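PDB 5XEI: chromosome partition protein Smc from Pyrococcus yayanosii, which probably takes part in chromosome condensation and partitioning as a DNA-binding ATPase whose terminal head domains and central hinge are separated by coiled coils. Local coordinates for residues 215-220 with 316-321. Numbering follows the deposited sequence.
Sequences LRYLDL and EPVNMK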
loop_
_atom_site.group_PDB
_atom_site.type_symbol
_atom_site.label_atom_id
_atom_site.label_comp_id
_atom_site.label_asym_id
_atom_site.label_seq_id
_atom_site.Cartn_x
_atom_site.Cartn_y
_atom_site.Cartn_z
ATOM N N LEU A 215 -20.306 12.301 -51.532
ATOM C CA LEU A 215 -19.464 12.066 -52.699
ATOM C C LEU A 215 -20.292 11.889 -53.972
ATOM O O LEU A 215 -19.931 12.425 -55.023
ATOM C CB LEU A 215 -18.556 10.854 -52.460
ATOM C CG LEU A 215 -17.432 11.074 -51.435
ATOM C CD1 LEU A 215 -16.331 10.028 -51.507
ATOM C CD2 LEU A 215 -16.832 12.434 -51.631
ATOM N N ARG A 216 -21.397 11.147 -53.919
ATOM C CA ARG A 216 -22.150 10.933 -55.154
ATOM C C ARG A 216 -22.999 12.141 -55.496
ATOM O O ARG A 216 -23.160 12.479 -56.671
ATOM C CB ARG A 216 -23.007 9.676 -55.064
ATOM C CG ARG A 216 -22.343 8.546 -54.309
ATOM C CD ARG A 216 -23.309 7.383 -54.038
ATOM N NE ARG A 216 -22.547 6.183 -53.764
ATOM C CZ ARG A 216 -23.096 5.074 -53.287
ATOM N NH1 ARG A 216 -24.405 5.035 -53.043
ATOM N NH2 ARG A 216 -22.355 3.997 -53.057
ATOM N N TYR A 217 -23.539 12.815 -54.489
ATOM C CA TYR A 217 -24.077 14.145 -54.725
ATOM C C TYR A 217 -23.071 15.003 -55.502
ATOM O O TYR A 217 -23.442 15.725 -56.438
ATOM C CB TYR A 217 -24.469 14.786 -53.391
ATOM C CG TYR A 217 -24.683 16.260 -53.506
ATOM C CD1 TYR A 217 -25.936 16.781 -53.746
ATOM C CD2 TYR A 217 -23.615 17.137 -53.387
ATOM C CE1 TYR A 217 -26.120 18.137 -53.854
ATOM C CE2 TYR A 217 -23.783 18.471 -53.504
ATOM C CZ TYR A 217 -25.029 18.979 -53.735
ATOM O OH TYR A 217 -25.157 20.347 -53.840
ATOM N N LEU A 218 -21.791 14.926 -55.138
ATOM C CA LEU A 218 -20.771 15.664 -55.873
ATOM C C LEU A 218 -20.737 15.230 -57.330
ATOM O O LEU A 218 -20.872 16.060 -58.236
ATOM C CB LEU A 218 -19.405 15.452 -55.226
ATOM C CG LEU A 218 -18.751 16.625 -54.513
ATOM C CD1 LEU A 218 -19.722 17.181 -53.490
ATOM C CD2 LEU A 218 -17.468 16.176 -53.823
ATOM N N ASP A 219 -20.552 13.926 -57.572
ATOM C CA ASP A 219 -20.523 13.411 -58.940
ATOM C C ASP A 219 -21.717 13.893 -59.751
ATOM O O ASP A 219 -21.560 14.412 -60.862
ATOM C CB ASP A 219 -20.492 11.885 -58.927
ATOM C CG ASP A 219 -19.103 11.315 -58.639
ATOM O OD1 ASP A 219 -18.095 12.063 -58.745
ATOM O OD2 ASP A 219 -19.027 10.096 -58.303
ATOM N N LEU A 220 -22.923 13.700 -59.211
ATOM C CA LEU A 220 -24.143 14.120 -59.886
ATOM C C LEU A 220 -24.119 15.612 -60.179
ATOM O O LEU A 220 -24.513 16.047 -61.262
ATOM C CB LEU A 220 -25.356 13.773 -59.021
ATOM C CG LEU A 220 -26.037 12.423 -59.240
ATOM C CD1 LEU A 220 -27.138 12.167 -58.217
ATOM C CD2 LEU A 220 -26.586 12.362 -60.648
ATOM N N GLU A 316 -30.993 14.256 -51.170
ATOM C CA GLU A 316 -31.082 15.338 -50.189
ATOM C C GLU A 316 -31.892 14.880 -48.983
ATOM O O GLU A 316 -32.804 14.061 -49.121
ATOM C CB GLU A 316 -31.688 16.607 -50.800
ATOM C CG GLU A 316 -30.984 17.053 -52.062
ATOM C CD GLU A 316 -30.448 18.473 -52.002
ATOM O OE1 GLU A 316 -30.410 19.143 -53.060
ATOM O OE2 GLU A 316 -30.053 18.918 -50.899
ATOM N N PRO A 317 -31.523 15.370 -47.786
ATOM C CA PRO A 317 -30.400 16.291 -47.565
ATOM C C PRO A 317 -29.060 15.554 -47.502
ATOM O O PRO A 317 -29.034 14.384 -47.094
ATOM C CB PRO A 317 -30.724 16.926 -46.204
ATOM C CG PRO A 317 -32.050 16.330 -45.768
ATOM C CD PRO A 317 -32.196 15.050 -46.518
ATOM N N VAL A 318 -27.977 16.220 -47.913
ATOM C CA VAL A 318 -26.632 15.694 -47.745
ATOM C C VAL A 318 -25.836 16.671 -46.894
ATOM O O VAL A 318 -26.115 17.867 -46.849
ATOM C CB VAL A 318 -25.914 15.427 -49.082
ATOM C CG1 VAL A 318 -26.847 14.712 -50.060
ATOM C CG2 VAL A 318 -25.345 16.714 -49.665
ATOM N N ASN A 319 -24.839 16.139 -46.201
ATOM C CA ASN A 319 -24.030 16.899 -45.253
ATOM C C ASN A 319 -22.603 16.895 -45.787
ATOM O O ASN A 319 -21.901 15.889 -45.692
ATOM C CB ASN A 319 -24.129 16.283 -43.856
ATOM C CG ASN A 319 -23.038 16.767 -42.904
ATOM O OD1 ASN A 319 -22.512 17.880 -43.035
ATOM N ND2 ASN A 319 -22.710 15.933 -41.921
ATOM N N MET A 320 -22.158 18.002 -46.363
ATOM C CA MET A 320 -20.858 17.934 -47.005
ATOM C C MET A 320 -19.707 18.024 -46.020
ATOM O O MET A 320 -18.580 17.637 -46.371
ATOM C CB MET A 320 -20.730 19.015 -48.069
ATOM C CG MET A 320 -21.872 19.006 -49.054
ATOM S SD MET A 320 -21.144 19.086 -50.695
ATOM C CE MET A 320 -20.438 17.440 -50.741
ATOM N N LYS A 321 -19.963 18.502 -44.797
ATOM C CA LYS A 321 -18.942 18.414 -43.762
ATOM C C LYS A 321 -18.472 16.975 -43.580
ATOM O O LYS A 321 -17.326 16.738 -43.181
ATOM C CB LYS A 321 -19.476 18.962 -42.441
ATOM C CG LYS A 321 -20.351 20.180 -42.584
ATOM C CD LYS A 321 -19.543 21.464 -42.435
ATOM C CE LYS A 321 -20.266 22.685 -43.050
ATOM N NZ LYS A 321 -19.318 23.797 -43.442
#
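Tyr217, on the helical segment 215-220, meets Val318 and Met320 of the non-helical segment 316-321, and its ring is the common surface for both. The first interaction is CH-pi: Val318 CG2 sits over one ring face, 17° off the normal through the ring centroid. It lies displaced from the centre, its shortest approach being 3.9 Å to Tyr217 CG, while Val318 CG1 comes to 4.1 Å from Tyr217 CB. Tyr217 CG, anti to its backbone N, is thereby placed beside the Val318 methyl, and the two side chains cross at about a right angle.

The second is a Met-aromatic contact. Met320 SD approaches the Tyr217 ring obliquely, 61° off the normal, with Tyr217 CE2 its nearest ring atom at 3.9 Å. The methionine chain is bent at both chi2 and chi3, and its sulfur lies beside the ring at CE2. Leu218 CD1 and the end of Met320 are neighbours, but they are modelled too close for their detail to be trusted. Glu316 OE1 lies obliquely to the ring, 4.5 Å from Tyr217 CE1, a marginal contact.

The loop has polar bonds of its own: Asn319 OD1 accepts a weak capping bond from Lys321 N just before helix 321-383, while its ND2 bonds Glu210 OE1, tying the loop to helix 170-246 a second time.

The contact lies at the surface of the coiled-coil arm, far from the ATP-binding head. Here the link between helices 298-315 and 321-383, with a cis peptide before Pro317, packs against helix 170-246; this interruption of the returning helices probably belongs to the joint of the Smc arm. Tyr217 also touches Ile312, and Leu220 rests on Met308, Glu311 and Ile312 of helix 298-315.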